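Local coordinates for L-lysine 6-monooxygenase involved in desferrioxamine biosynthesis (Erwinia amylovora CFBP1430, PDB 5O8P), which probably catalyses the FAD- and NADPH-dependent N-hydroxylation of cadaverine in the biosynthesis of the siderophore desferrioxamine, at residues His56-Phe61 / Ala204-Tyr209; Tyr135-Thr140 / His153-Gly158; Ser200-Ala205 / Ser276-Ala281; Gln354-Trp359 / His376-Val381. All coordinates share one frame; numbering follows the deposited sequence.

How the interactions relate
Interactions 1 and 3 lie on one side of the chain's centre, 2 and 4 on the other. The centres of 1 and 3 are 7 Å apart; both use helix 202-213, and Gln58 packs on Gln202. Those of 2 and 4 are 12 Å apart, joined through parallel strands 155-157 and 379-381. The pairs are over 30 Å apart centre to centre, yet 1 and 2 both touch FAD, at the flavin ring and in the adenosine half. One pair lies by the flavin and NADP(+) site, the other in the sheet that carries FAD. Along the chain, interaction 2 falls between the segments of 1, the first segment of 3 overlaps the second of 1, and 4 comes last.

Interaction 1: residues His56-Phe61 / Ala204-Tyr209. With FAD (flavin-adenine dinucleotide), chain C.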
# COMPACT_ATOMS: atom_id res chain seq x y z
N HIS B 56 16.55 0.79 6.16
CA HIS B 56 16.55 -0.45 5.35
C HIS B 56 17.43 -0.33 4.14
O HIS B 56 17.81 0.76 3.74
CB HIS B 56 15.15 -0.86 4.84
CG HIS B 56 14.21 0.27 4.59
ND1 HIS B 56 13.40 0.76 5.58
CD2 HIS B 56 13.93 0.97 3.47
CE1 HIS B 56 12.67 1.75 5.08
NE2 HIS B 56 12.97 1.90 3.81
N LEU B 57 17.73 -1.47 3.53
CA LEU B 57 18.27 -1.50 2.19
C LEU B 57 17.22 -1.06 1.17
O LEU B 57 16.01 -1.19 1.41
CB LEU B 57 18.74 -2.91 1.82
CG LEU B 57 19.82 -3.60 2.64
CD1 LEU B 57 19.93 -5.05 2.20
CD2 LEU B 57 21.14 -2.90 2.49
N GLN B 58 17.70 -0.60 0.02
CA GLN B 58 16.82 -0.09 -1.04
C GLN B 58 16.52 -1.16 -2.08
O GLN B 58 16.10 -0.87 -3.19
CB GLN B 58 17.50 1.11 -1.71
CG GLN B 58 17.82 2.28 -0.80
CD GLN B 58 16.66 2.67 0.09
OE1 GLN B 58 15.75 3.39 -0.32
NE2 GLN B 58 16.66 2.15 1.31
N THR B 59 16.69 -2.42 -1.67
CA THR B 59 16.92 -3.52 -2.58
C THR B 59 16.35 -4.78 -1.90
O THR B 59 16.63 -5.03 -0.70
CB THR B 59 18.44 -3.58 -2.89
OG1 THR B 59 18.63 -3.79 -4.28
CG2 THR B 59 19.23 -4.63 -2.04
N PRO B 60 15.53 -5.58 -2.61
CA PRO B 60 14.92 -6.76 -1.98
C PRO B 60 15.95 -7.79 -1.56
O PRO B 60 17.07 -7.80 -2.10
CB PRO B 60 14.05 -7.34 -3.09
CG PRO B 60 13.86 -6.22 -4.05
CD PRO B 60 15.15 -5.47 -4.03
N PHE B 61 15.60 -8.64 -0.60
CA PHE B 61 16.58 -9.55 0.02
C PHE B 61 17.23 -10.56 -0.93
O PHE B 61 18.29 -11.05 -0.62
CB PHE B 61 16.01 -10.27 1.24
CG PHE B 61 14.90 -11.23 0.94
CD1 PHE B 61 15.16 -12.50 0.45
CD2 PHE B 61 13.57 -10.88 1.20
CE1 PHE B 61 14.13 -13.39 0.19
CE2 PHE B 61 12.54 -11.77 0.95
CZ PHE B 61 12.82 -13.03 0.45
N ALA B 204 21.52 11.75 3.03
CA ALA B 204 21.02 13.06 3.44
C ALA B 204 19.60 12.96 3.99
O ALA B 204 19.31 13.45 5.08
CB ALA B 204 21.05 14.03 2.26
N ALA B 205 18.74 12.30 3.23
CA ALA B 205 17.34 12.19 3.62
C ALA B 205 17.16 11.40 4.90
O ALA B 205 16.39 11.80 5.76
CB ALA B 205 16.52 11.58 2.49
N GLU B 206 17.87 10.28 5.02
CA GLU B 206 17.78 9.45 6.23
C GLU B 206 18.21 10.21 7.47
O GLU B 206 17.57 10.09 8.51
CB GLU B 206 18.64 8.20 6.10
CG GLU B 206 18.01 7.16 5.21
CD GLU B 206 18.91 5.99 4.90
OE1 GLU B 206 20.10 6.01 5.29
OE2 GLU B 206 18.42 5.04 4.25
N ILE B 207 19.29 10.98 7.32
CA ILE B 207 19.79 11.84 8.38
C ILE B 207 18.78 12.92 8.69
O ILE B 207 18.44 13.12 9.84
CB ILE B 207 21.16 12.46 8.02
CG1 ILE B 207 22.23 11.39 8.11
CG2 ILE B 207 21.51 13.64 8.91
CD1 ILE B 207 23.58 11.80 7.56
N TYR B 208 18.29 13.62 7.66
CA TYR B 208 17.30 14.68 7.85
C TYR B 208 16.08 14.18 8.61
O TYR B 208 15.61 14.82 9.54
CB TYR B 208 16.88 15.33 6.53
CG TYR B 208 16.13 16.61 6.76
CD1 TYR B 208 14.74 16.61 6.91
CD2 TYR B 208 16.81 17.82 6.87
CE1 TYR B 208 14.05 17.79 7.12
CE2 TYR B 208 16.13 19.01 7.10
CZ TYR B 208 14.75 19.00 7.22
OH TYR B 208 14.08 20.19 7.44
N TYR B 209 15.57 13.02 8.21
CA TYR B 209 14.47 12.40 8.91
C TYR B 209 14.81 12.06 10.37
O TYR B 209 13.99 12.25 11.27
CB TYR B 209 14.01 11.13 8.16
CG TYR B 209 12.74 10.56 8.72
CD1 TYR B 209 11.50 11.08 8.36
CD2 TYR B 209 12.78 9.52 9.64
CE1 TYR B 209 10.33 10.56 8.88
CE2 TYR B 209 11.61 9.00 10.16
CZ TYR B 209 10.40 9.53 9.79
OH TYR B 209 9.26 9.00 10.30
PA FAD C . 33.29 -1.20 0.55
O1A FAD C . 32.58 -1.18 1.90
O2A FAD C . 33.87 0.08 0.00
O5B FAD C . 34.45 -2.32 0.71
C5B FAD C . 35.82 -2.03 0.48
C4B FAD C . 36.75 -2.75 1.46
O4B FAD C . 38.08 -2.77 0.92
C3B FAD C . 36.84 -2.04 2.81
O3B FAD C . 36.69 -3.01 3.85
C2B FAD C . 38.21 -1.35 2.79
O2B FAD C . 38.83 -1.24 4.08
C1B FAD C . 39.01 -2.28 1.89
N9A FAD C . 40.24 -1.70 1.29
C8A FAD C . 40.39 -0.55 0.60
N7A FAD C . 41.68 -0.39 0.21
C5A FAD C . 42.39 -1.45 0.65
C6A FAD C . 43.79 -1.93 0.60
N6A FAD C . 44.76 -1.22 -0.02
N1A FAD C . 44.09 -3.12 1.20
C2A FAD C . 43.15 -3.85 1.84
N3A FAD C . 41.86 -3.47 1.93
C4A FAD C . 41.43 -2.31 1.36
N1 FAD C . 23.54 -0.18 -2.50
C2 FAD C . 22.46 -0.99 -2.64
O2 FAD C . 22.33 -1.64 -3.70
N3 FAD C . 21.52 -1.11 -1.67
C4 FAD C . 21.61 -0.44 -0.50
O4 FAD C . 20.73 -0.56 0.37
C4X FAD C . 22.77 0.46 -0.28
N5 FAD C . 22.92 1.17 0.86
C5X FAD C . 23.98 1.98 1.04
C6 FAD C . 24.08 2.68 2.24
C7 FAD C . 25.15 3.54 2.49
C7M FAD C . 25.23 4.29 3.79
C8 FAD C . 26.21 3.70 1.44
C8M FAD C . 27.37 4.62 1.69
C9 FAD C . 26.12 3.01 0.24
C9A FAD C . 25.04 2.14 -0.03
N10 FAD C . 24.91 1.40 -1.25
C10 FAD C . 23.76 0.56 -1.39
C1' FAD C . 25.88 1.46 -2.37
C2' FAD C . 26.94 0.33 -2.30
O2' FAD C . 26.30 -0.94 -2.05
C3' FAD C . 28.04 0.56 -1.26
O3' FAD C . 28.77 1.77 -1.56
C4' FAD C . 29.05 -0.59 -1.16
O4' FAD C . 29.63 -0.61 0.15
C5' FAD C . 30.16 -0.50 -2.19
O5' FAD C . 30.72 -1.80 -2.40
P FAD C . 32.26 -2.09 -2.11
O1P FAD C . 32.52 -3.56 -2.35
O2P FAD C . 32.99 -1.05 -2.92
O3P FAD C . 32.20 -1.81 -0.50
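Glu206 points its carboxylate at the amide of Gln58 and the backbone carbonyl of His56, across the junction between the flavin pocket and helix 202-213. That helix belongs to the Rossmann-type part of the enzyme, where residues of the NADP(+) site gather. The contact is small and loose. Glu206 OE2 lies 4.4 Å from His56 O and 4.5 Å from Gln58 NE2, too far for direct bonds. The imidazole of His56 stays further off, with NE2 6.3 Å from Glu206 OE2.

The carboxylate is held from elsewhere. Glu206 OE1 forms a salt bridge with Arg100, a residue of the NADP(+) site, and Glu206 OE2 accepts a hydrogen bond from Gln202. The salt bridge ties helix 202-213 to Arg100, at the start of helix 100-113.

Gln58 doubles back on itself. Its chain is bent at chi2 (-48°), which turns the amide back toward the strand residue His56. There Gln58 NE2 makes a weak hydrogen bond to His56 O, 3.0 Å long and bent to 127° at the hydrogen. The chain turns a corner at Gln58 and Thr59, and on the flavin side of this corner the backbone meets the cofactor. Leu57 covers the same spot: its CB is 3.4 Å from FAD O4, with the CD2 methyl also against that oxygen. Thr59 CB approaches the flavin ring at N3, at 4.1 Å. The isoalloxazine carbonyl is gripped by the main chain: Gln58 N donates to FAD O4 over 3.1 Å, at 158°.

Interaction 2: residues Tyr135-Thr140 / His153-Gly158; sequences YRVRST and HRLVLG. With FAD (flavin-adenine dinucleotide), chain C.
The FAD-binding domain has a dinucleotide-binding sheet, and an antiparallel meander of strands 121-129, 134-141 and 147-152 continues from it. In this contact, side chains of strand 134-141 pack on strand 155-157. Leu155 is the central residue, and its two methyls divide the work. Leu155 CD1 lies 3.9 Å from Tyr135 CG, meeting the aromatic ring obliquely. Leu155 CD2 is 3.6 Å from Val137 CG2, and these two side chains run past each other in opposite directions. In Val137, CG1 is anti to the backbone N (chi1 174°). This leaves CG2, which sits beside that N, to make the contact. A third approach is polar against aromatic. His153 O lies at the edge of the Tyr135 ring, near its plane, 3.7 Å from Tyr135 CD2.

The three side chains are buried, and the contact is mainly apolar. At the far end of the second segment, Gly158 O comes within 3.6 Å of FAD C5B, on the adenosine ribose side of the cofactor. Behind the contact, Leu155 also touches Val126 of strand 121-129, and the rings of Tyr135 and Tyr128 meet. Val137 continues the strand pairing by bonding its backbone to Trp150 of strand 147-152, while Leu157 packs on Ile14 of strand 8-14.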
# COMPACT_ATOMS: atom_id res chain seq x y z
N TYR B 135 51.02 -11.59 -11.24
CA TYR B 135 50.98 -10.39 -10.39
C TYR B 135 51.49 -10.69 -8.98
O TYR B 135 51.23 -11.76 -8.40
CB TYR B 135 49.57 -9.78 -10.36
CG TYR B 135 49.20 -9.11 -11.68
CD1 TYR B 135 49.62 -7.81 -11.96
CD2 TYR B 135 48.48 -9.80 -12.65
CE1 TYR B 135 49.32 -7.20 -13.17
CE2 TYR B 135 48.18 -9.20 -13.87
CZ TYR B 135 48.59 -7.90 -14.13
OH TYR B 135 48.28 -7.32 -15.34
N ARG B 136 52.24 -9.74 -8.44
CA ARG B 136 52.87 -9.85 -7.12
C ARG B 136 52.27 -8.78 -6.25
O ARG B 136 52.43 -7.60 -6.54
CB ARG B 136 54.38 -9.64 -7.28
CG ARG B 136 55.19 -9.61 -6.01
CD ARG B 136 56.69 -9.43 -6.31
NE ARG B 136 57.19 -10.49 -7.19
CZ ARG B 136 57.46 -11.74 -6.80
NH1 ARG B 136 57.31 -12.13 -5.53
NH2 ARG B 136 57.90 -12.62 -7.71
N VAL B 137 51.59 -9.18 -5.18
CA VAL B 137 50.83 -8.27 -4.30
C VAL B 137 51.52 -8.20 -2.94
O VAL B 137 51.52 -9.19 -2.22
CB VAL B 137 49.39 -8.79 -4.09
CG1 VAL B 137 48.62 -7.95 -3.07
CG2 VAL B 137 48.66 -8.85 -5.41
N ARG B 138 52.09 -7.05 -2.59
CA ARG B 138 52.80 -6.89 -1.31
C ARG B 138 51.86 -6.33 -0.24
O ARG B 138 51.35 -5.21 -0.36
CB ARG B 138 54.03 -5.99 -1.48
CG ARG B 138 55.16 -6.28 -0.48
CD ARG B 138 56.40 -5.42 -0.71
NE ARG B 138 56.07 -3.98 -0.55
CZ ARG B 138 56.41 -2.98 -1.38
NH1 ARG B 138 57.15 -3.19 -2.48
NH2 ARG B 138 56.01 -1.74 -1.10
N SER B 139 51.62 -7.14 0.79
CA SER B 139 50.76 -6.77 1.91
C SER B 139 51.55 -6.45 3.17
O SER B 139 52.75 -6.73 3.26
CB SER B 139 49.79 -7.91 2.23
OG SER B 139 50.36 -8.85 3.12
N THR B 140 50.85 -5.86 4.14
CA THR B 140 51.40 -5.57 5.46
C THR B 140 50.33 -5.95 6.47
O THR B 140 49.20 -5.47 6.37
CB THR B 140 51.73 -4.07 5.61
OG1 THR B 140 52.89 -3.74 4.82
CG2 THR B 140 52.01 -3.68 7.04
N HIS B 153 47.62 -15.00 -10.73
CA HIS B 153 47.45 -14.81 -12.17
C HIS B 153 46.51 -13.65 -12.47
O HIS B 153 46.70 -12.92 -13.46
CB HIS B 153 46.93 -16.09 -12.81
CG HIS B 153 47.93 -17.21 -12.82
ND1 HIS B 153 48.96 -17.26 -13.73
CD2 HIS B 153 48.06 -18.30 -12.03
CE1 HIS B 153 49.69 -18.34 -13.51
NE2 HIS B 153 49.17 -18.99 -12.47
N ARG B 154 45.50 -13.49 -11.61
CA ARG B 154 44.47 -12.49 -11.78
C ARG B 154 44.17 -11.74 -10.48
O ARG B 154 44.21 -12.31 -9.39
CB ARG B 154 43.19 -13.18 -12.25
CG ARG B 154 43.29 -13.82 -13.62
CD ARG B 154 42.12 -14.71 -13.89
NE ARG B 154 42.46 -16.06 -13.46
CZ ARG B 154 42.89 -17.04 -14.24
NH1 ARG B 154 43.02 -16.86 -15.56
NH2 ARG B 154 43.19 -18.22 -13.70
N LEU B 155 43.85 -10.46 -10.62
CA LEU B 155 43.40 -9.63 -9.50
C LEU B 155 41.97 -9.15 -9.72
O LEU B 155 41.57 -8.90 -10.86
CB LEU B 155 44.30 -8.40 -9.38
CG LEU B 155 45.79 -8.65 -9.22
CD1 LEU B 155 46.54 -7.34 -9.37
CD2 LEU B 155 46.04 -9.31 -7.88
N VAL B 156 41.22 -9.00 -8.65
CA VAL B 156 39.90 -8.37 -8.73
C VAL B 156 39.84 -7.32 -7.61
O VAL B 156 39.86 -7.65 -6.42
CB VAL B 156 38.73 -9.41 -8.76
CG1 VAL B 156 39.14 -10.74 -8.16
CG2 VAL B 156 37.47 -8.90 -8.07
N LEU B 157 39.79 -6.06 -8.04
CA LEU B 157 39.87 -4.90 -7.15
C LEU B 157 38.48 -4.46 -6.66
O LEU B 157 37.75 -3.80 -7.39
CB LEU B 157 40.57 -3.74 -7.86
CG LEU B 157 41.93 -4.06 -8.50
CD1 LEU B 157 42.54 -2.84 -9.17
CD2 LEU B 157 42.90 -4.64 -7.50
N GLY B 158 38.12 -4.87 -5.45
CA GLY B 158 36.86 -4.47 -4.82
C GLY B 158 37.10 -3.52 -3.66
O GLY B 158 36.48 -3.65 -2.61
PA FAD C . 33.29 -1.20 0.55
O1A FAD C . 32.58 -1.18 1.90
O2A FAD C . 33.87 0.08 0.00
O5B FAD C . 34.45 -2.32 0.71
C5B FAD C . 35.82 -2.03 0.48
C4B FAD C . 36.75 -2.75 1.46
O4B FAD C . 38.08 -2.77 0.92
C3B FAD C . 36.84 -2.04 2.81
O3B FAD C . 36.69 -3.01 3.85
C2B FAD C . 38.21 -1.35 2.79
O2B FAD C . 38.83 -1.24 4.08
C1B FAD C . 39.01 -2.28 1.89
N9A FAD C . 40.24 -1.70 1.29
C8A FAD C . 40.39 -0.55 0.60
N7A FAD C . 41.68 -0.39 0.21
C5A FAD C . 42.39 -1.45 0.65
C6A FAD C . 43.79 -1.93 0.60
N6A FAD C . 44.76 -1.22 -0.02
N1A FAD C . 44.09 -3.12 1.20
C2A FAD C . 43.15 -3.85 1.84
N3A FAD C . 41.86 -3.47 1.93
C4A FAD C . 41.43 -2.31 1.36
N1 FAD C . 23.54 -0.18 -2.50
C2 FAD C . 22.46 -0.99 -2.64
O2 FAD C . 22.33 -1.64 -3.70
N3 FAD C . 21.52 -1.11 -1.67
C4 FAD C . 21.61 -0.44 -0.50
O4 FAD C . 20.73 -0.56 0.37
C4X FAD C . 22.77 0.46 -0.28
N5 FAD C . 22.92 1.17 0.86
C5X FAD C . 23.98 1.98 1.04
C6 FAD C . 24.08 2.68 2.24
C7 FAD C . 25.15 3.54 2.49
C7M FAD C . 25.23 4.29 3.79
C8 FAD C . 26.21 3.70 1.44
C8M FAD C . 27.37 4.62 1.69
C9 FAD C . 26.12 3.01 0.24
C9A FAD C . 25.04 2.14 -0.03
N10 FAD C . 24.91 1.40 -1.25
C10 FAD C . 23.76 0.56 -1.39
C1' FAD C . 25.88 1.46 -2.37
C2' FAD C . 26.94 0.33 -2.30
O2' FAD C . 26.30 -0.94 -2.05
C3' FAD C . 28.04 0.56 -1.26
O3' FAD C . 28.77 1.77 -1.56
C4' FAD C . 29.05 -0.59 -1.16
O4' FAD C . 29.63 -0.61 0.15
C5' FAD C . 30.16 -0.50 -2.19
O5' FAD C . 30.72 -1.80 -2.40
P FAD C . 32.26 -2.09 -2.11
O1P FAD C . 32.52 -3.56 -2.35
O2P FAD C . 32.99 -1.05 -2.92
O3P FAD C . 32.20 -1.81 -0.50

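Interaction 3: residues Ser200-Ala205 / Ser276-Ala281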
# COMPACT_ATOMS: atom_id res chain seq x y z
N SER B 200 21.84 15.77 -1.57
CA SER B 200 20.52 15.39 -2.12
C SER B 200 20.10 13.91 -1.91
O SER B 200 18.94 13.58 -2.10
CB SER B 200 20.54 15.67 -3.63
OG SER B 200 21.23 14.65 -4.36
N GLY B 201 21.03 13.02 -1.59
CA GLY B 201 20.81 11.60 -1.68
C GLY B 201 20.05 10.91 -0.56
O GLY B 201 19.50 11.55 0.30
N GLN B 202 20.07 9.57 -0.60
CA GLN B 202 19.40 8.74 0.39
C GLN B 202 19.97 8.98 1.78
O GLN B 202 19.22 9.00 2.75
CB GLN B 202 19.52 7.26 0.02
CG GLN B 202 18.86 6.26 0.97
CD GLN B 202 17.35 6.37 1.02
OE1 GLN B 202 16.73 6.91 0.11
NE2 GLN B 202 16.75 5.85 2.07
N SER B 203 21.29 9.16 1.88
CA SER B 203 21.94 9.37 3.19
C SER B 203 21.48 10.68 3.82
O SER B 203 21.09 10.69 4.99
CB SER B 203 23.46 9.34 3.07
OG SER B 203 23.89 8.00 2.92
N ALA B 204 21.52 11.75 3.03
CA ALA B 204 21.02 13.06 3.44
C ALA B 204 19.60 12.96 3.99
O ALA B 204 19.31 13.45 5.08
CB ALA B 204 21.05 14.03 2.26
N ALA B 205 18.74 12.30 3.23
CA ALA B 205 17.34 12.19 3.62
C ALA B 205 17.16 11.40 4.90
O ALA B 205 16.39 11.80 5.76
CB ALA B 205 16.52 11.58 2.49
N SER B 276 11.17 6.90 -2.30
CA SER B 276 9.94 7.72 -2.33
C SER B 276 9.15 7.67 -1.03
O SER B 276 8.61 8.68 -0.63
CB SER B 276 9.08 7.38 -3.55
OG SER B 276 8.73 6.01 -3.57
N SER B 277 9.10 6.53 -0.36
CA SER B 277 8.47 6.42 0.95
C SER B 277 9.04 7.40 1.96
O SER B 277 8.30 7.96 2.78
CB SER B 277 8.64 5.02 1.53
OG SER B 277 7.88 4.09 0.79
N LEU B 278 10.36 7.58 1.91
CA LEU B 278 11.06 8.43 2.84
C LEU B 278 10.79 9.90 2.55
O LEU B 278 10.51 10.65 3.47
CB LEU B 278 12.57 8.17 2.82
CG LEU B 278 13.47 8.94 3.78
CD1 LEU B 278 13.04 8.71 5.23
CD2 LEU B 278 14.93 8.53 3.58
N ILE B 279 10.85 10.32 1.28
CA ILE B 279 10.47 11.69 0.94
C ILE B 279 9.09 11.99 1.52
O ILE B 279 8.90 13.00 2.19
CB ILE B 279 10.41 11.94 -0.57
CG1 ILE B 279 11.80 11.95 -1.18
CG2 ILE B 279 9.75 13.30 -0.87
CD1 ILE B 279 11.82 11.70 -2.67
N ASN B 280 8.13 11.12 1.25
CA ASN B 280 6.78 11.29 1.76
C ASN B 280 6.69 11.23 3.27
O ASN B 280 5.87 11.93 3.86
CB ASN B 280 5.85 10.24 1.17
CG ASN B 280 5.59 10.46 -0.31
OD1 ASN B 280 5.89 11.51 -0.88
ND2 ASN B 280 4.99 9.45 -0.93
N ALA B 281 7.51 10.39 3.91
CA ALA B 281 7.55 10.34 5.38
C ALA B 281 8.08 11.64 5.99
O ALA B 281 7.63 12.04 7.07
CB ALA B 281 8.37 9.17 5.85
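The flat carboxamide of Gln202 lies between two side chains, with Leu278 CD2 over one side of its plane and Gln58 OE1, from the flavin pocket, on the opposite side. The methyl Leu278 CD2 reaches the nitrogen corner obliquely, 3.6 Å from Gln202 NE2 and 4.1 Å from Gln202 CD. The polar ends of this amide are used elsewhere. Gln202 OE1 accepts a hydrogen bond from the backbone N of Asn275, just before helix 276-290, and NE2 donates to Glu206. The two bonds together fix the rotation of the amide.

The same methyl has a second neighbour. Leu278 CD2 lies 3.6 Å from Ala205 CB, so one branch of the leucine bridges two residues of helix 202-213. CG of Leu278 is anti to its backbone N (chi1 -177°), and this sends the isobutyl group across toward that helix. Further along, Leu278 also touches Tyr209. On helix 276-290, Asn280 bonds to the backbone of Lys238 of the third subunit, so this helix faces a neighbouring chain too.

Gly201 is the N-cap of helix 202-213. With Ala204 it fits a GxGxxA pattern of Rossmann type, in keeping with Ser200 and Ser203 belonging to the NADP(+) site.

Interaction 4: residues Gln354-Trp359 / His376-Val381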
# COMPACT_ATOMS: atom_id res chain seq x y z
N GLN B 354 50.60 0.67 -13.52
CA GLN B 354 50.07 1.72 -14.41
C GLN B 354 50.24 1.36 -15.88
O GLN B 354 49.29 1.43 -16.65
CB GLN B 354 50.70 3.09 -14.13
CG GLN B 354 49.89 3.91 -13.12
CD GLN B 354 50.58 5.17 -12.65
OE1 GLN B 354 51.73 5.47 -13.00
NE2 GLN B 354 49.87 5.93 -11.84
N GLN B 355 51.45 0.97 -16.26
CA GLN B 355 51.73 0.59 -17.64
C GLN B 355 50.88 -0.61 -18.15
O GLN B 355 50.63 -0.72 -19.34
CB GLN B 355 53.27 0.43 -17.89
CG GLN B 355 53.94 -0.92 -17.57
CD GLN B 355 54.12 -1.23 -16.07
OE1 GLN B 355 53.93 -0.37 -15.20
NE2 GLN B 355 54.42 -2.50 -15.77
N ARG B 356 50.41 -1.47 -17.24
CA ARG B 356 49.59 -2.66 -17.60
C ARG B 356 48.08 -2.39 -17.71
O ARG B 356 47.32 -3.30 -18.09
CB ARG B 356 49.74 -3.77 -16.54
CG ARG B 356 51.11 -4.12 -16.05
CD ARG B 356 51.74 -5.31 -16.73
NE ARG B 356 50.84 -6.45 -16.97
CZ ARG B 356 51.05 -7.36 -17.92
NH1 ARG B 356 52.12 -7.31 -18.73
NH2 ARG B 356 50.18 -8.35 -18.09
N ILE B 357 47.65 -1.17 -17.37
CA ILE B 357 46.24 -0.82 -17.30
C ILE B 357 45.86 0.04 -18.51
O ILE B 357 46.63 0.91 -18.91
CB ILE B 357 45.96 -0.07 -15.97
CG1 ILE B 357 45.91 -1.10 -14.84
CG2 ILE B 357 44.66 0.73 -16.03
CD1 ILE B 357 45.83 -0.51 -13.44
N GLN B 358 44.68 -0.22 -19.08
CA GLN B 358 44.16 0.59 -20.18
C GLN B 358 43.49 1.83 -19.60
O GLN B 358 42.53 1.70 -18.85
CB GLN B 358 43.15 -0.20 -21.02
CG GLN B 358 43.68 -1.49 -21.59
CD GLN B 358 42.78 -2.08 -22.65
OE1 GLN B 358 42.51 -1.44 -23.65
NE2 GLN B 358 42.34 -3.32 -22.45
N TRP B 359 44.02 3.00 -19.94
CA TRP B 359 43.44 4.27 -19.49
C TRP B 359 42.69 4.93 -20.64
O TRP B 359 43.11 4.83 -21.79
CB TRP B 359 44.54 5.20 -18.95
CG TRP B 359 45.36 4.56 -17.84
CD1 TRP B 359 46.49 3.82 -17.99
CD2 TRP B 359 45.09 4.61 -16.43
NE1 TRP B 359 46.95 3.41 -16.77
CE2 TRP B 359 46.11 3.88 -15.79
CE3 TRP B 359 44.11 5.22 -15.64
CZ2 TRP B 359 46.17 3.73 -14.40
CZ3 TRP B 359 44.15 5.05 -14.25
CH2 TRP B 359 45.18 4.32 -13.65
N HIS B 376 44.78 -8.20 -21.02
CA HIS B 376 44.80 -9.67 -21.07
C HIS B 376 43.78 -10.40 -20.17
O HIS B 376 43.93 -11.59 -19.91
CB HIS B 376 46.22 -10.18 -20.75
CG HIS B 376 47.29 -9.66 -21.66
ND1 HIS B 376 48.08 -8.58 -21.34
CD2 HIS B 376 47.68 -10.06 -22.90
CE1 HIS B 376 48.92 -8.33 -22.33
NE2 HIS B 376 48.70 -9.22 -23.29
N ASN B 377 42.72 -9.71 -19.72
CA ASN B 377 41.67 -10.31 -18.86
C ASN B 377 42.20 -10.93 -17.57
O ASN B 377 41.89 -12.08 -17.24
CB ASN B 377 40.84 -11.33 -19.65
CG ASN B 377 40.29 -10.74 -20.93
OD1 ASN B 377 39.92 -9.58 -20.97
ND2 ASN B 377 40.24 -11.55 -21.98
N GLN B 378 42.99 -10.14 -16.86
CA GLN B 378 43.61 -10.54 -15.60
C GLN B 378 43.36 -9.60 -14.40
O GLN B 378 43.32 -10.06 -13.26
CB GLN B 378 45.11 -10.70 -15.80
CG GLN B 378 45.49 -11.76 -16.81
CD GLN B 378 46.99 -11.87 -16.99
OE1 GLN B 378 47.69 -10.86 -17.09
NE2 GLN B 378 47.48 -13.09 -17.02
N VAL B 379 43.22 -8.30 -14.64
CA VAL B 379 42.96 -7.34 -13.58
C VAL B 379 41.53 -6.87 -13.77
O VAL B 379 41.23 -6.21 -14.76
CB VAL B 379 43.91 -6.13 -13.68
CG1 VAL B 379 43.69 -5.17 -12.52
CG2 VAL B 379 45.34 -6.61 -13.70
N PHE B 380 40.66 -7.23 -12.82
CA PHE B 380 39.24 -6.87 -12.87
C PHE B 380 38.88 -5.86 -11.80
O PHE B 380 39.60 -5.72 -10.82
CB PHE B 380 38.39 -8.13 -12.69
CG PHE B 380 38.59 -9.13 -13.77
CD1 PHE B 380 37.90 -9.02 -14.96
CD2 PHE B 380 39.49 -10.17 -13.61
CE1 PHE B 380 38.08 -9.94 -15.98
CE2 PHE B 380 39.68 -11.10 -14.61
CZ PHE B 380 38.98 -10.98 -15.80
N VAL B 381 37.75 -5.20 -11.96
CA VAL B 381 37.29 -4.24 -10.96
C VAL B 381 35.82 -4.48 -10.61
O VAL B 381 35.06 -4.90 -11.46
CB VAL B 381 37.52 -2.78 -11.40
CG1 VAL B 381 39.01 -2.47 -11.59
CG2 VAL B 381 36.73 -2.41 -12.66
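Arg356 leaves its CB toward the segment 376-381, and the chain then folds sharply at chi2 (-97°) and again at the next bond. These bends bring the guanidinium alongside Tyr135 of strand 134-141. At NE it forms a hydrogen bond with the Tyr135 hydroxyl. The tip then passes His376 and Gln378. Gln378 OE1 lies near the guanidinium plane, at the edge, 3.7 Å from Arg356 NH2. The amide and guanidinium planes are inclined at 46°, and the distance is too long for a direct bond. His376 ND1 stands obliquely to the same nitrogen, 3.9 Å from Arg356 NH2. The two side chains run across each other at about a right angle, yet their flat groups are only 17° apart. Tyr128 adds a cation-pi contact to the guanidinium.

The turn carrying Arg356 is fixed from its own side. Gln354 O accepts from both Ile357 N, at 3.2 Å, and Trp359 NE1, at 3.1 Å. The two donors come from opposite faces of the carbonyl plane, and the indole bond is nearly straight.

This surface contact joins two parts of the long connection between strands 342-343 and 379-381, the second leading straight into strand 379-381. Gln378 and Phe380 bond their backbones to Leu155 of parallel strand 155-157, Val379 packs on Tyr135, and Phe380 leans on Leu406 of helix 399-410.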